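Local coordinates for glutamine amidotransferase type-2 domain-containing protein (Pseudomonas aeruginosa PAO1, PDB 1TE5) that probably acts as a class-II glutamine amidotransferase of the Ntn-hydrolase type, releasing ammonia from glutamine, though its acceptor substrate is not established, at residues Phe17-Leu22 / Pro31-Trp36; Val169-Ile174 / Thr182-Lys187. All coordinates share one frame; numbering follows the deposited sequence.

Interaction 1 (Phe17-Leu22 / Pro31-Trp36)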
ATOM      1  N   PHE A  17      -7.341 -10.573 -12.702  1.00 32.81           N
ATOM      2  CA  PHE A  17      -7.667  -9.361 -13.422  1.00 35.53           C
ATOM      3  C   PHE A  17      -6.854  -9.388 -14.692  1.00 33.67           C
ATOM      4  O   PHE A  17      -5.650  -9.645 -14.653  1.00 33.05           O
ATOM      5  CB  PHE A  17      -7.296  -8.115 -12.625  1.00 39.69           C
ATOM      6  CG  PHE A  17      -8.274  -7.775 -11.555  1.00 45.47           C
ATOM      7  CD1 PHE A  17      -8.247  -8.450 -10.337  1.00 47.14           C
ATOM      8  CD2 PHE A  17      -9.227  -6.777 -11.757  1.00 48.01           C
ATOM      9  CE1 PHE A  17      -9.156  -8.137  -9.327  1.00 47.35           C
ATOM     10  CE2 PHE A  17     -10.141  -6.456 -10.756  1.00 49.27           C
ATOM     11  CZ  PHE A  17     -10.106  -7.137  -9.535  1.00 48.15           C
ATOM     12  N   SER A  18      -7.525  -9.149 -15.810  1.00 34.07           N
ATOM     13  CA  SER A  18      -6.878  -9.106 -17.100  1.00 35.22           C
ATOM     14  C   SER A  18      -7.272  -7.793 -17.744  1.00 33.83           C
ATOM     15  O   SER A  18      -8.426  -7.613 -18.132  1.00 34.17           O
ATOM     16  CB  SER A  18      -7.329 -10.268 -17.995  1.00 38.73           C
ATOM     17  OG  SER A  18      -6.854 -11.524 -17.531  1.00 47.41           O
ATOM     18  N   PHE A  19      -6.367  -6.821 -17.706  1.00 33.90           N
ATOM     19  CA  PHE A  19      -6.622  -5.546 -18.363  1.00 32.91           C
ATOM     20  C   PHE A  19      -6.298  -5.757 -19.841  1.00 32.25           C
ATOM     21  O   PHE A  19      -5.208  -6.246 -20.180  1.00 26.67           O
ATOM     22  CB  PHE A  19      -5.728  -4.443 -17.801  1.00 36.50           C
ATOM     23  CG  PHE A  19      -6.213  -3.881 -16.510  1.00 40.34           C
ATOM     24  CD1 PHE A  19      -7.051  -2.768 -16.495  1.00 43.16           C
ATOM     25  CD2 PHE A  19      -5.848  -4.467 -15.299  1.00 46.70           C
ATOM     26  CE1 PHE A  19      -7.520  -2.243 -15.289  1.00 44.03           C
ATOM     27  CE2 PHE A  19      -6.309  -3.954 -14.085  1.00 49.04           C
ATOM     28  CZ  PHE A  19      -7.149  -2.839 -14.080  1.00 48.02           C
ATOM     29  N   THR A  20      -7.276  -5.518 -20.710  1.00 30.49           N
ATOM     30  CA  THR A  20      -7.018  -5.660 -22.136  1.00 30.75           C
ATOM     31  C   THR A  20      -6.001  -4.560 -22.451  1.00 30.93           C
ATOM     32  O   THR A  20      -6.183  -3.410 -22.033  1.00 34.73           O
ATOM     33  CB  THR A  20      -8.303  -5.441 -23.005  1.00 30.02           C
ATOM     34  OG1 THR A  20      -9.254  -6.488 -22.764  1.00 30.25           O
ATOM     35  CG2 THR A  20      -7.953  -5.437 -24.502  1.00 30.67           C
ATOM     36  N   GLY A  21      -4.901  -4.937 -23.103  1.00 28.44           N
ATOM     37  CA  GLY A  21      -3.884  -3.963 -23.461  1.00 28.50           C
ATOM     38  C   GLY A  21      -4.488  -2.836 -24.280  1.00 28.48           C
ATOM     39  O   GLY A  21      -5.506  -3.029 -24.950  1.00 24.71           O
ATOM     40  N   LEU A  22      -3.891  -1.653 -24.189  1.00 29.12           N
ATOM     41  CA  LEU A  22      -4.363  -0.484 -24.928  1.00 34.37           C
ATOM     42  C   LEU A  22      -4.556  -0.765 -26.428  1.00 35.90           C
ATOM     43  O   LEU A  22      -3.857  -1.606 -27.011  1.00 36.85           O
ATOM     44  CB  LEU A  22      -3.356   0.656 -24.763  1.00 32.99           C
ATOM     45  CG  LEU A  22      -2.996   1.055 -23.339  1.00 33.39           C
ATOM     46  CD1 LEU A  22      -1.787   1.950 -23.356  1.00 34.75           C
ATOM     47  CD2 LEU A  22      -4.175   1.748 -22.706  1.00 36.87           C
ATOM     48  N   PRO A  31      -5.460   5.486 -26.878  1.00 62.52           N
ATOM     49  CA  PRO A  31      -4.028   5.605 -26.634  1.00 59.39           C
ATOM     50  C   PRO A  31      -3.802   5.663 -25.113  1.00 55.81           C
ATOM     51  O   PRO A  31      -2.757   5.263 -24.614  1.00 59.12           O
ATOM     52  CB  PRO A  31      -3.678   6.919 -27.336  1.00 60.47           C
ATOM     53  CG  PRO A  31      -4.917   7.723 -27.155  1.00 58.96           C
ATOM     54  CD  PRO A  31      -5.992   6.718 -27.485  1.00 62.17           C
ATOM     55  N   HIS A  32      -4.839   6.054 -24.369  1.00 52.22           N
ATOM     56  CA  HIS A  32      -4.741   6.155 -22.903  1.00 50.08           C
ATOM     57  C   HIS A  32      -5.596   5.125 -22.149  1.00 46.83           C
ATOM     58  O   HIS A  32      -6.406   4.425 -22.747  1.00 48.47           O
ATOM     59  CB  HIS A  32      -5.178   7.543 -22.455  1.00 50.98           C
ATOM     60  CG  HIS A  32      -6.659   7.678 -22.322  1.00 52.71           C
ATOM     61  ND1 HIS A  32      -7.533   7.257 -23.303  1.00 54.33           N
ATOM     62  CD2 HIS A  32      -7.426   8.127 -21.303  1.00 54.89           C
ATOM     63  CE1 HIS A  32      -8.774   7.436 -22.887  1.00 55.80           C
ATOM     64  NE2 HIS A  32      -8.736   7.964 -21.678  1.00 55.92           N
ATOM     65  N   ARG A  33      -5.467   5.131 -20.824  1.00 42.69           N
ATOM     66  CA  ARG A  33      -6.205   4.246 -19.918  1.00 41.18           C
ATOM     67  C   ARG A  33      -6.659   5.012 -18.680  1.00 38.25           C
ATOM     68  O   ARG A  33      -5.903   5.798 -18.118  1.00 40.15           O
ATOM     69  CB  ARG A  33      -5.327   3.077 -19.450  1.00 42.47           C
ATOM     70  CG  ARG A  33      -6.019   2.133 -18.476  1.00 43.13           C
ATOM     71  CD  ARG A  33      -5.038   1.131 -17.887  1.00 43.32           C
ATOM     72  NE  ARG A  33      -4.328   0.394 -18.926  1.00 45.32           N
ATOM     73  CZ  ARG A  33      -4.831  -0.643 -19.587  1.00 41.04           C
ATOM     74  NH1 ARG A  33      -4.116  -1.240 -20.526  1.00 39.53           N
ATOM     75  NH2 ARG A  33      -6.043  -1.088 -19.299  1.00 45.46           N
ATOM     76  N   ASP A  34      -7.909   4.808 -18.288  1.00 36.48           N
ATOM     77  CA  ASP A  34      -8.450   5.465 -17.107  1.00 37.77           C
ATOM     78  C   ASP A  34      -7.900   4.845 -15.830  1.00 37.02           C
ATOM     79  O   ASP A  34      -7.718   3.634 -15.737  1.00 40.81           O
ATOM     80  CB  ASP A  34      -9.977   5.379 -17.081  1.00 40.55           C
ATOM     81  CG  ASP A  34     -10.652   6.525 -17.810  1.00 40.68           C
ATOM     82  OD1 ASP A  34     -11.870   6.421 -18.057  1.00 44.24           O
ATOM     83  OD2 ASP A  34      -9.984   7.531 -18.120  1.00 37.08           O
ATOM     84  N   GLY A  35      -7.711   5.692 -14.829  1.00 32.43           N
ATOM     85  CA  GLY A  35      -7.194   5.257 -13.532  1.00 32.47           C
ATOM     86  C   GLY A  35      -7.918   4.098 -12.859  1.00 30.21           C
ATOM     87  O   GLY A  35      -9.138   3.947 -12.994  1.00 29.14           O
ATOM     88  N   TRP A  36      -7.172   3.275 -12.130  1.00 26.60           N
ATOM     89  CA  TRP A  36      -7.756   2.113 -11.467  1.00 26.18           C
ATOM     90  C   TRP A  36      -7.101   1.825 -10.120  1.00 26.36           C
ATOM     91  O   TRP A  36      -6.033   2.346  -9.814  1.00 25.10           O
ATOM     92  CB  TRP A  36      -7.619   0.884 -12.372  1.00 29.75           C
ATOM     93  CG  TRP A  36      -6.199   0.598 -12.730  1.00 28.23           C
ATOM     94  CD1 TRP A  36      -5.451   1.229 -13.685  1.00 27.53           C
ATOM     95  CD2 TRP A  36      -5.320  -0.331 -12.081  1.00 27.78           C
ATOM     96  NE1 TRP A  36      -4.160   0.757 -13.666  1.00 29.27           N
ATOM     97  CE2 TRP A  36      -4.051  -0.200 -12.692  1.00 27.56           C
ATOM     98  CE3 TRP A  36      -5.481  -1.257 -11.043  1.00 24.99           C
ATOM     99  CZ2 TRP A  36      -2.951  -0.953 -12.294  1.00 29.46           C
ATOM    100  CZ3 TRP A  36      -4.388  -2.003 -10.651  1.00 19.94           C
ATOM    101  CH2 TRP A  36      -3.136  -1.847 -11.277  1.00 24.91           C
TER
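F19 drives the tip of its ring against W36 and brings CD1 up to NH2 of R33, and these three side chains make up the tight part of the contact. CZ of F19 sits over one face of the indole, displaced toward its rim, 3.7 Å from CD2 of W36. The two ring planes are inclined at 49°, an oblique pairing. The first torsion of W36 (chi1 58°) places its CG under the phenyl tip, 3.8 Å from CZ of F19. CD1 of F19 lies 3.4 Å from NH2 of R33, the ring and guanidinium planes standing 88° apart. NH1 of the buried R33 gives a weak hydrogen bond to O of T20 (3.4 Å), which lies at the guanidinium edge; the stronger partner of this charge is D57, whose carboxylate forms a salt bridge with NH1 and also accepts from N of L22.

Toward solvent, at the partly exposed L22 and the exposed P31, the packing thins out. CD2 of L22 covers one guanidinium face, 3.7 Å from NH1 of R33, and touches O of H32 at 3.5 Å, while its other methyl, CD1, reaches the carbonyl of P31.

The contact thus ties the end of strand 12-19, in the four-stranded sheet, to the approach to strand 35-42 of the seven-stranded one, which holds W36, with helix 59-66 touching F19 through Q65 and W36 through V60 and V64.

Interaction 2 (Val169-Ile174 / Thr182-Lys187); sequences VFNALI and TFCSSK
The side chains of F170 and F183 cross at about a right angle, CD2 of F183 lying at the edge of the F170 ring, 4.1 Å from its CD2. The edge of the F183 ring also receives the carbonyl of F170: O of F170 lies near the ring plane, 3.1 Å from CD2 of F183. This buried oxygen has no hydrogen-bonding partner in the model, and the polarised ring C-H probably compensates in part. Around F170, Y164 adds an edge-to-face contact and H107 an inclined ring, while C161 of helix 150-165 touches both phenylalanines.

Strands 171-175 and 180-183 form a β hairpin, two neighbouring strands of the six-stranded antiparallel sheet of this Ntn-type fold. A172 and F183 form a hydrogen-bonded pair, N of A172 to O of F183 at 3.0 Å and N of F183 to O of A172 at 3.1 Å. L173 and T182 are the adjoining non-hydrogen-bonded pair; on their face of the sheet CD2 of L173 meets CG2 of T182 at 3.9 Å.

Beyond the paired strands, the amide of N171 grips the departing chain. ND2 of N171 is bound to O of N108 in strand 101-108, which fixes the flip of the amide and leaves OD1 to the chain at 185-186. OD1 of N171 accepts from N of S185 at 2.8 Å, the donor standing above the carbonyl plane. N of S186 donates to the same OD1, closer to that plane and with an N-H...O angle of 166°, and CB of S186 packs 3.2 Å from ND2 of N171.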
ATOM      1  N   VAL A 169     -23.558  12.402  -5.218  1.00 39.79           N
ATOM      2  CA  VAL A 169     -23.588  10.947  -5.364  1.00 39.03           C
ATOM      3  C   VAL A 169     -22.542  10.320  -4.450  1.00 37.70           C
ATOM      4  O   VAL A 169     -21.362  10.680  -4.512  1.00 36.71           O
ATOM      5  CB  VAL A 169     -23.269  10.507  -6.820  1.00 42.64           C
ATOM      6  CG1 VAL A 169     -23.228   8.978  -6.916  1.00 39.83           C
ATOM      7  CG2 VAL A 169     -24.297  11.078  -7.789  1.00 44.44           C
ATOM      8  N   PHE A 170     -22.966   9.380  -3.611  1.00 35.38           N
ATOM      9  CA  PHE A 170     -22.030   8.723  -2.719  1.00 34.63           C
ATOM     10  C   PHE A 170     -22.165   7.208  -2.660  1.00 33.66           C
ATOM     11  O   PHE A 170     -22.777   6.663  -1.746  1.00 35.41           O
ATOM     12  CB  PHE A 170     -22.097   9.317  -1.311  1.00 32.35           C
ATOM     13  CG  PHE A 170     -20.929   8.928  -0.439  1.00 29.78           C
ATOM     14  CD1 PHE A 170     -19.670   9.480  -0.654  1.00 30.40           C
ATOM     15  CD2 PHE A 170     -21.084   7.997   0.585  1.00 28.97           C
ATOM     16  CE1 PHE A 170     -18.585   9.113   0.135  1.00 30.21           C
ATOM     17  CE2 PHE A 170     -20.008   7.625   1.377  1.00 24.68           C
ATOM     18  CZ  PHE A 170     -18.756   8.182   1.152  1.00 26.69           C
ATOM     19  N   ASN A 171     -21.623   6.536  -3.667  1.00 30.21           N
ATOM     20  CA  ASN A 171     -21.633   5.084  -3.707  1.00 30.16           C
ATOM     21  C   ASN A 171     -20.273   4.763  -3.104  1.00 27.18           C
ATOM     22  O   ASN A 171     -19.263   5.340  -3.525  1.00 29.00           O
ATOM     23  CB  ASN A 171     -21.716   4.589  -5.150  1.00 30.88           C
ATOM     24  CG  ASN A 171     -22.962   5.079  -5.859  1.00 34.37           C
ATOM     25  OD1 ASN A 171     -24.073   4.680  -5.523  1.00 35.29           O
ATOM     26  ND2 ASN A 171     -22.785   5.963  -6.835  1.00 36.53           N
ATOM     27  N   ALA A 172     -20.233   3.899  -2.095  1.00 27.91           N
ATOM     28  CA  ALA A 172     -18.960   3.590  -1.458  1.00 25.85           C
ATOM     29  C   ALA A 172     -18.795   2.165  -0.976  1.00 22.75           C
ATOM     30  O   ALA A 172     -19.770   1.440  -0.782  1.00 23.42           O
ATOM     31  CB  ALA A 172     -18.722   4.554  -0.306  1.00 23.73           C
ATOM     32  N   LEU A 173     -17.539   1.759  -0.846  1.00 25.08           N
ATOM     33  CA  LEU A 173     -17.179   0.439  -0.352  1.00 25.55           C
ATOM     34  C   LEU A 173     -16.138   0.691   0.735  1.00 26.02           C
ATOM     35  O   LEU A 173     -15.173   1.434   0.524  1.00 29.15           O
ATOM     36  CB  LEU A 173     -16.564  -0.425  -1.457  1.00 26.68           C
ATOM     37  CG  LEU A 173     -17.338  -0.658  -2.753  1.00 27.96           C
ATOM     38  CD1 LEU A 173     -16.494  -1.528  -3.663  1.00 23.14           C
ATOM     39  CD2 LEU A 173     -18.693  -1.297  -2.471  1.00 27.84           C
ATOM     40  N   ILE A 174     -16.366   0.117   1.911  1.00 25.03           N
ATOM     41  CA  ILE A 174     -15.446   0.278   3.035  1.00 24.49           C
ATOM     42  C   ILE A 174     -15.204  -1.088   3.669  1.00 21.43           C
ATOM     43  O   ILE A 174     -16.102  -1.923   3.713  1.00 20.77           O
ATOM     44  CB  ILE A 174     -16.018   1.256   4.076  1.00 21.23           C
ATOM     45  CG1 ILE A 174     -16.378   2.576   3.391  1.00 27.57           C
ATOM     46  CG2 ILE A 174     -15.000   1.490   5.178  1.00 21.71           C
ATOM     47  CD1 ILE A 174     -17.234   3.485   4.215  1.00 28.70           C
ATOM     48  N   THR A 182     -21.112  -1.715   2.255  1.00 25.14           N
ATOM     49  CA  THR A 182     -21.481  -1.102   0.962  1.00 28.83           C
ATOM     50  C   THR A 182     -22.577  -0.070   1.228  1.00 29.52           C
ATOM     51  O   THR A 182     -23.369  -0.169   2.173  1.00 29.90           O
ATOM     52  CB  THR A 182     -22.038  -2.062  -0.127  1.00 26.68           C
ATOM     53  OG1 THR A 182     -23.377  -2.458   0.186  1.00 24.85           O
ATOM     54  CG2 THR A 182     -21.187  -3.265  -0.225  1.00 29.49           C
ATOM     55  N   PHE A 183     -22.591   0.937   0.401  1.00 31.36           N
ATOM     56  CA  PHE A 183     -23.569   2.022   0.462  1.00 30.90           C
ATOM     57  C   PHE A 183     -23.899   2.457  -0.956  1.00 32.79           C
ATOM     58  O   PHE A 183     -23.003   2.769  -1.741  1.00 31.62           O
ATOM     59  CB  PHE A 183     -23.057   3.223   1.266  1.00 33.99           C
ATOM     60  CG  PHE A 183     -24.105   4.290   1.492  1.00 33.70           C
ATOM     61  CD1 PHE A 183     -25.001   4.184   2.549  1.00 32.93           C
ATOM     62  CD2 PHE A 183     -24.211   5.384   0.636  1.00 32.47           C
ATOM     63  CE1 PHE A 183     -25.983   5.147   2.746  1.00 36.12           C
ATOM     64  CE2 PHE A 183     -25.187   6.349   0.827  1.00 36.92           C
ATOM     65  CZ  PHE A 183     -26.074   6.230   1.882  1.00 36.00           C
ATOM     66  N   CYS A 184     -25.186   2.486  -1.277  1.00 31.06           N
ATOM     67  CA  CYS A 184     -25.636   2.878  -2.601  1.00 29.33           C
ATOM     68  C   CYS A 184     -26.386   4.200  -2.586  1.00 30.51           C
ATOM     69  O   CYS A 184     -27.221   4.447  -1.717  1.00 29.20           O
ATOM     70  CB  CYS A 184     -26.526   1.787  -3.177  1.00 30.91           C
ATOM     71  SG  CYS A 184     -27.413   2.267  -4.652  1.00 33.91           S
ATOM     72  N   SER A 185     -26.061   5.059  -3.544  1.00 33.91           N
ATOM     73  CA  SER A 185     -26.702   6.365  -3.668  1.00 37.98           C
ATOM     74  C   SER A 185     -27.286   6.469  -5.075  1.00 36.67           C
ATOM     75  O   SER A 185     -28.423   6.913  -5.268  1.00 37.32           O
ATOM     76  CB  SER A 185     -25.675   7.479  -3.456  1.00 38.24           C
ATOM     77  OG  SER A 185     -26.069   8.357  -2.418  1.00 40.62           O
ATOM     78  N   SER A 186     -26.481   6.053  -6.048  1.00 38.44           N
ATOM     79  CA  SER A 186     -26.834   6.073  -7.458  1.00 37.61           C
ATOM     80  C   SER A 186     -27.194   4.654  -7.869  1.00 37.04           C
ATOM     81  O   SER A 186     -28.369   4.304  -7.980  1.00 38.34           O
ATOM     82  CB  SER A 186     -25.631   6.571  -8.268  1.00 40.58           C
ATOM     83  OG  SER A 186     -25.937   6.686  -9.648  1.00 47.33           O
ATOM     84  N   LYS A 187     -26.173   3.838  -8.089  1.00 35.52           N
ATOM     85  CA  LYS A 187     -26.374   2.455  -8.466  1.00 34.45           C
ATOM     86  C   LYS A 187     -25.244   1.582  -7.963  1.00 32.75           C
ATOM     87  O   LYS A 187     -24.083   1.994  -7.924  1.00 29.93           O
ATOM     88  CB  LYS A 187     -26.520   2.303  -9.981  1.00 38.46           C
ATOM     89  CG  LYS A 187     -25.501   3.070 -10.812  1.00 45.66           C
ATOM     90  CD  LYS A 187     -25.392   2.543 -12.247  1.00 51.10           C
ATOM     91  CE  LYS A 187     -26.735   2.469 -12.976  1.00 55.35           C
ATOM     92  NZ  LYS A 187     -27.574   1.289 -12.593  1.00 58.02           N
TER

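In the fold
Interaction 1 closes before interaction 2 opens along the chain, and the two lie apart, with centres 24 Å and nearest atoms about 10 Å from each other. They share no sheet: 17-22 / 31-36 connects the four-stranded sheet with strand 35-42 of the seven-stranded sheet at the periphery, whereas 169-174 / 182-187 joins adjacent strands within the six-stranded sheet, nearer the centre of the chain. The segment 182-187 then leads directly into strand 188-194 of the same seven-stranded sheet that holds 35-42. Interaction 1 therefore joins different sheets and interaction 2 builds one, both probably serving the same glutamine amidotransferase domain of the Ntn-hydrolase kind.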